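Local structure of 3-oxoacyl-[acyl-carrier-protein] synthase 2 (Rickettsia rickettsii, 4JGA) at residues R304-A309 with L416-G421; I323-T328 with G335-A340. The protein probably catalyses the condensation of acyl groups with malonyl-acyl carrier protein that elongates fatty acids. All coordinates share one frame; numbering follows the deposited sequence.

Contact 1 (R304-A309 with L416-G421). With K (potassium ion), chain C.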
loop_
_atom_site.group_PDB
_atom_site.type_symbol
_atom_site.label_atom_id
_atom_site.label_comp_id
_atom_site.label_asym_id
_atom_site.label_seq_id
_atom_site.Cartn_x
_atom_site.Cartn_y
_atom_site.Cartn_z
ATOM N N ARG A 304 -19.161 7.224 10.051
ATOM C CA ARG A 304 -18.750 8.289 9.172
ATOM C C ARG A 304 -18.430 7.795 7.761
ATOM O O ARG A 304 -18.751 8.459 6.807
ATOM C CB ARG A 304 -17.548 9.034 9.753
ATOM C CG ARG A 304 -17.901 9.920 10.957
ATOM C CD ARG A 304 -16.646 10.411 11.669
ATOM N NE ARG A 304 -15.781 11.071 10.716
ATOM C CZ ARG A 304 -14.508 10.774 10.490
ATOM N NH1 ARG A 304 -13.832 9.909 11.250
ATOM N NH2 ARG A 304 -13.876 11.415 9.516
ATOM N N ALA A 305 -17.754 6.662 7.631
ATOM C CA ALA A 305 -17.440 6.148 6.302
ATOM C C ALA A 305 -18.710 5.913 5.479
ATOM O O ALA A 305 -18.776 6.288 4.313
ATOM C CB ALA A 305 -16.640 4.877 6.394
ATOM N N MET A 306 -19.707 5.285 6.101
ATOM C CA MET A 306 -20.990 5.063 5.444
ATOM C C MET A 306 -21.647 6.391 5.084
ATOM O O MET A 306 -22.075 6.608 3.950
ATOM C CB MET A 306 -21.933 4.233 6.328
ATOM C CG MET A 306 -21.457 2.792 6.500
ATOM S SD MET A 306 -22.637 1.790 7.423
ATOM C CE MET A 306 -22.425 2.453 9.083
ATOM N N ARG A 307 -21.703 7.274 6.062
ATOM C CA ARG A 307 -22.349 8.549 5.876
ATOM C C ARG A 307 -21.689 9.344 4.754
ATOM O O ARG A 307 -22.374 9.893 3.889
ATOM C CB ARG A 307 -22.309 9.356 7.170
ATOM C CG ARG A 307 -23.075 10.669 7.108
ATOM C CD ARG A 307 -22.581 11.639 8.172
ATOM N NE ARG A 307 -21.126 11.810 8.022
ATOM C CZ ARG A 307 -20.337 12.361 8.942
ATOM N NH1 ARG A 307 -20.842 12.814 10.077
ATOM N NH2 ARG A 307 -19.036 12.465 8.708
ATOM N N ASP A 308 -20.370 9.414 4.787
ATOM C CA ASP A 308 -19.624 10.145 3.763
ATOM C C ASP A 308 -19.749 9.516 2.366
ATOM O O ASP A 308 -19.741 10.211 1.378
ATOM C CB ASP A 308 -18.145 10.195 4.126
ATOM C CG ASP A 308 -17.874 11.032 5.389
ATOM O OD1 ASP A 308 -18.810 11.643 5.971
ATOM O OD2 ASP A 308 -16.690 11.027 5.766
ATOM N N ALA A 309 -19.848 8.201 2.309
ATOM C CA ALA A 309 -19.934 7.523 1.024
ATOM C C ALA A 309 -21.220 7.940 0.321
ATOM O O ALA A 309 -21.223 8.226 -0.868
ATOM C CB ALA A 309 -19.863 6.022 1.207
ATOM N N LEU A 416 -24.530 -0.446 -0.691
ATOM C CA LEU A 416 -23.446 0.029 0.148
ATOM C C LEU A 416 -22.633 -1.198 0.610
ATOM O O LEU A 416 -23.207 -2.200 1.062
ATOM C CB LEU A 416 -23.997 0.768 1.385
ATOM C CG LEU A 416 -23.017 1.158 2.492
ATOM C CD1 LEU A 416 -22.113 2.283 2.035
ATOM C CD2 LEU A 416 -23.740 1.599 3.744
ATOM N N SER A 417 -21.308 -1.102 0.530
ATOM C CA SER A 417 -20.436 -2.166 1.011
ATOM C C SER A 417 -19.352 -1.584 1.930
ATOM O O SER A 417 -18.665 -0.649 1.573
ATOM C CB SER A 417 -19.780 -2.900 -0.180
ATOM O OG SER A 417 -18.971 -3.981 0.262
ATOM N N ASN A 418 -19.233 -2.169 3.119
ATOM C CA ASN A 418 -18.312 -1.747 4.140
ATOM C C ASN A 418 -17.093 -2.662 4.302
ATOM O O ASN A 418 -17.205 -3.878 4.180
ATOM C CB ASN A 418 -19.036 -1.717 5.489
ATOM C CG ASN A 418 -20.152 -0.700 5.560
ATOM O OD1 ASN A 418 -20.182 0.295 4.837
ATOM N ND2 ASN A 418 -21.094 -0.960 6.437
ATOM N N SER A 419 -15.969 -2.055 4.682
ATOM C CA SER A 419 -14.778 -2.789 5.116
ATOM C C SER A 419 -14.030 -2.023 6.174
ATOM O O SER A 419 -13.743 -0.819 5.986
ATOM C CB SER A 419 -13.779 -2.988 3.991
ATOM O OG SER A 419 -14.363 -3.594 2.873
ATOM N N PHE A 420 -13.718 -2.705 7.279
ATOM C CA PHE A 420 -13.015 -2.090 8.399
ATOM C C PHE A 420 -11.751 -2.912 8.694
ATOM O O PHE A 420 -11.697 -4.139 8.436
ATOM C CB PHE A 420 -13.927 -2.002 9.635
ATOM C CG PHE A 420 -15.352 -1.544 9.329
ATOM C CD1 PHE A 420 -15.590 -0.391 8.580
ATOM C CD2 PHE A 420 -16.437 -2.237 9.824
ATOM C CE1 PHE A 420 -16.877 0.019 8.269
ATOM C CE2 PHE A 420 -17.747 -1.835 9.529
ATOM C CZ PHE A 420 -17.959 -0.704 8.764
ATOM N N GLY A 421 -10.706 -2.256 9.188
ATOM C CA GLY A 421 -9.468 -2.976 9.422
ATOM C C GLY A 421 -8.713 -2.478 10.601
ATOM O O GLY A 421 -8.986 -1.386 11.117
HETATM K K K C . -18.566 -5.590 2.658
#
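Met306 meets both Leu416 and Asn418, packing helix 300-312 against strand 414-421 in the C-terminal half of a thiolase-type fold. The two segments run roughly antiparallel, at 145°, with their axes 9.6 Å apart at the closest. Met306 CG lies 3.8 Å from Leu416 CD2, and the same methylene sits 3.3 Å from Asn418 OD1; the methionine chain passes both side chains at about a right angle. One atom further out, SD receives a weak hydrogen bond from Asn418 ND2 (3.3 Å, N-H...S 145°). A bend at the last torsion (chi3 -72°) then turns the methyl CE off toward helix 331-345, where Met306 packs on Ala340, Val341 and Leu344. On the side of the helix turned from the strand, Arg307 holds its neighbour Asp308 side-on: NE and NH2 converge on the single oxygen OD1, with NH2 at 2.9 Å from OD1 and the carboxylate carbon CG lying in the guanidinium plane, at the group's edge. Ala309, one turn on from Ala305, again faces the strand and brings its CB to 4.4 Å from Leu416 CD1, a loose apolar touch. Leu416 thus offers one methyl to each of two helix residues. Beyond it the strand changes character: Ser417 points away from the helix and binds the potassium ion through OG (2.9 Å), while Asn418 binds it through its carbonyl O (2.7 Å). The Asn418 amide has stronger partners than sulfur, OD1 bonding to Ser428 OG and ND2 to Glu337 OE2. The buried amide is therefore satisfied chiefly by these polar groups, the thioether sulfur taking a weak additional N-H contact, while the potassium ion is bound on the side away from the helix.

Contact 2 (I323-T328 with G335-A340). With K (potassium ion), chain C.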
loop_
_atom_site.group_PDB
_atom_site.type_symbol
_atom_site.label_atom_id
_atom_site.label_comp_id
_atom_site.label_asym_id
_atom_site.label_seq_id
_atom_site.Cartn_x
_atom_site.Cartn_y
_atom_site.Cartn_z
ATOM N N ILE A 323 -27.015 -3.741 1.778
ATOM C CA ILE A 323 -25.739 -3.457 2.402
ATOM C C ILE A 323 -24.981 -4.770 2.555
ATOM O O ILE A 323 -25.469 -5.730 3.158
ATOM C CB ILE A 323 -25.902 -2.842 3.803
ATOM C CG1 ILE A 323 -26.713 -1.562 3.714
ATOM C CG2 ILE A 323 -24.532 -2.617 4.476
ATOM C CD1 ILE A 323 -27.106 -1.010 5.054
ATOM N N ASN A 324 -23.796 -4.814 1.952
ATOM C CA ASN A 324 -22.891 -5.912 2.170
ATOM C C ASN A 324 -21.972 -5.481 3.297
ATOM O O ASN A 324 -21.079 -4.626 3.116
ATOM C CB ASN A 324 -22.107 -6.285 0.904
ATOM C CG ASN A 324 -21.307 -7.568 1.096
ATOM O OD1 ASN A 324 -20.164 -7.524 1.597
ATOM N ND2 ASN A 324 -21.906 -8.730 0.732
ATOM N N ALA A 325 -22.229 -6.045 4.466
ATOM C CA ALA A 325 -21.578 -5.662 5.684
ATOM C C ALA A 325 -20.098 -6.117 5.683
ATOM O O ALA A 325 -19.693 -6.947 4.860
ATOM C CB ALA A 325 -22.321 -6.290 6.847
ATOM N N HIS A 326 -19.305 -5.530 6.567
ATOM C CA HIS A 326 -18.030 -6.089 6.902
ATOM C C HIS A 326 -18.264 -7.415 7.635
ATOM O O HIS A 326 -17.817 -8.465 7.171
ATOM C CB HIS A 326 -17.215 -5.124 7.756
ATOM C CG HIS A 326 -15.787 -5.544 7.912
ATOM N ND1 HIS A 326 -14.996 -5.881 6.834
ATOM C CD2 HIS A 326 -15.008 -5.682 9.011
ATOM C CE1 HIS A 326 -13.782 -6.195 7.258
ATOM N NE2 HIS A 326 -13.764 -6.082 8.578
ATOM N N GLY A 327 -19.066 -7.369 8.701
ATOM C CA GLY A 327 -19.693 -8.565 9.268
ATOM C C GLY A 327 -18.814 -9.789 9.442
ATOM O O GLY A 327 -19.031 -10.837 8.784
ATOM N N THR A 328 -17.806 -9.674 10.310
ATOM C CA THR A 328 -16.775 -10.711 10.408
ATOM C C THR A 328 -17.063 -11.869 11.353
ATOM O O THR A 328 -16.332 -12.857 11.326
ATOM C CB THR A 328 -15.394 -10.116 10.814
ATOM O OG1 THR A 328 -15.450 -9.664 12.160
ATOM C CG2 THR A 328 -15.045 -8.983 9.915
ATOM N N GLY A 335 -21.481 -6.128 16.513
ATOM C CA GLY A 335 -22.427 -5.296 17.250
ATOM C C GLY A 335 -22.230 -3.825 16.965
ATOM O O GLY A 335 -23.184 -3.082 16.843
ATOM N N ILE A 336 -20.974 -3.413 16.857
ATOM C CA ILE A 336 -20.650 -2.038 16.543
ATOM C C ILE A 336 -21.150 -1.653 15.152
ATOM O O ILE A 336 -21.754 -0.571 14.979
ATOM C CB ILE A 336 -19.142 -1.795 16.690
ATOM C CG1 ILE A 336 -18.781 -1.813 18.187
ATOM C CG2 ILE A 336 -18.743 -0.472 16.081
ATOM C CD1 ILE A 336 -17.301 -2.073 18.438
ATOM N N GLU A 337 -20.914 -2.532 14.182
ATOM C CA GLU A 337 -21.378 -2.291 12.812
ATOM C C GLU A 337 -22.909 -2.278 12.775
ATOM O O GLU A 337 -23.514 -1.403 12.176
ATOM C CB GLU A 337 -20.848 -3.333 11.833
ATOM C CG GLU A 337 -21.309 -3.054 10.405
ATOM C CD GLU A 337 -20.689 -3.975 9.381
ATOM O OE1 GLU A 337 -20.307 -5.094 9.772
ATOM O OE2 GLU A 337 -20.612 -3.598 8.177
ATOM N N LEU A 338 -23.524 -3.222 13.453
ATOM C CA LEU A 338 -24.980 -3.259 13.478
ATOM C C LEU A 338 -25.572 -1.949 14.036
ATOM O O LEU A 338 -26.536 -1.411 13.476
ATOM C CB LEU A 338 -25.465 -4.455 14.293
ATOM C CG LEU A 338 -26.976 -4.569 14.456
ATOM C CD1 LEU A 338 -27.592 -4.975 13.138
ATOM C CD2 LEU A 338 -27.345 -5.558 15.537
ATOM N N ALA A 339 -25.024 -1.460 15.149
ATOM C CA ALA A 339 -25.553 -0.250 15.797
ATOM C C ALA A 339 -25.304 0.953 14.897
ATOM O O ALA A 339 -26.210 1.784 14.726
ATOM C CB ALA A 339 -24.968 -0.041 17.198
ATOM N N ALA A 340 -24.124 1.041 14.294
ATOM C CA ALA A 340 -23.862 2.139 13.339
ATOM C C ALA A 340 -24.823 2.117 12.117
ATOM O O ALA A 340 -25.367 3.134 11.728
ATOM C CB ALA A 340 -22.406 2.115 12.864
HETATM K K K C . -18.566 -5.590 2.658
#
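Glu337 reaches from helix 331-345 to the backbone of His326 and Gly327, linking the helix of a beta-alpha-beta unit (strands 322-324 and 353-355) to the loop that leaves its first strand. The hydrogen bonding is a two-point grip by one carboxylate on consecutive peptide N-H groups. His326 N gives to OE2 of Glu337 (2.8 Å, 157°), and Gly327 N gives to OE1 of Glu337 (2.8 Å, 155°); each oxygen uses its syn lone pair. The fully extended glutamate chain, with CG anti to the backbone N (chi1 -179°), carries the carboxylate out to the two N-H groups. With the Asn418 amide counted, three N-H donors hold this buried group and would probably stabilise its charged form. The loop carbonyls are held too: Gly327, which turns the chain with a positive phi, accepts at its O from Ser356 OG, and His326 O accepts from Lys358 NZ. Packing adds little more: Ala325 CB lies 3.5 Å from Glu337 OE2, and His326 CB lies 3.7 Å from Glu337 OE1. From there the imidazole heads away from the carboxylate. Its setting, in the run Asn324-Ala325-His326-Gly327-Thr328, matches a family motif whose histidine belongs to the Cys-His-His triad of related synthases. Metal binding occupies the other side of the same chain: the potassium ion takes Asn324 O and Asn324 OD1, each at 2.7 Å, together with Ala325 O at 2.8 Å.

Both contacts are buried and lie against neighbouring strands of one sheet: strand 414-421 of contact 1 runs parallel to strand 322-324 of contact 2, joined by probable backbone hydrogen bonds between Leu416 and Asn324 and between Asn418 and Asn324. They also share the potassium ion, whose six protein ligand atoms come from both strand regions and from Glu372. Their chemistry differs with position. Contact 1 packs a helix on a face of the sheet, mainly through methionine, leucine and alanine carbons; contact 2 lies at the end of a strand, where a carboxylate meets backbone N-H groups with hardly any apolar surface.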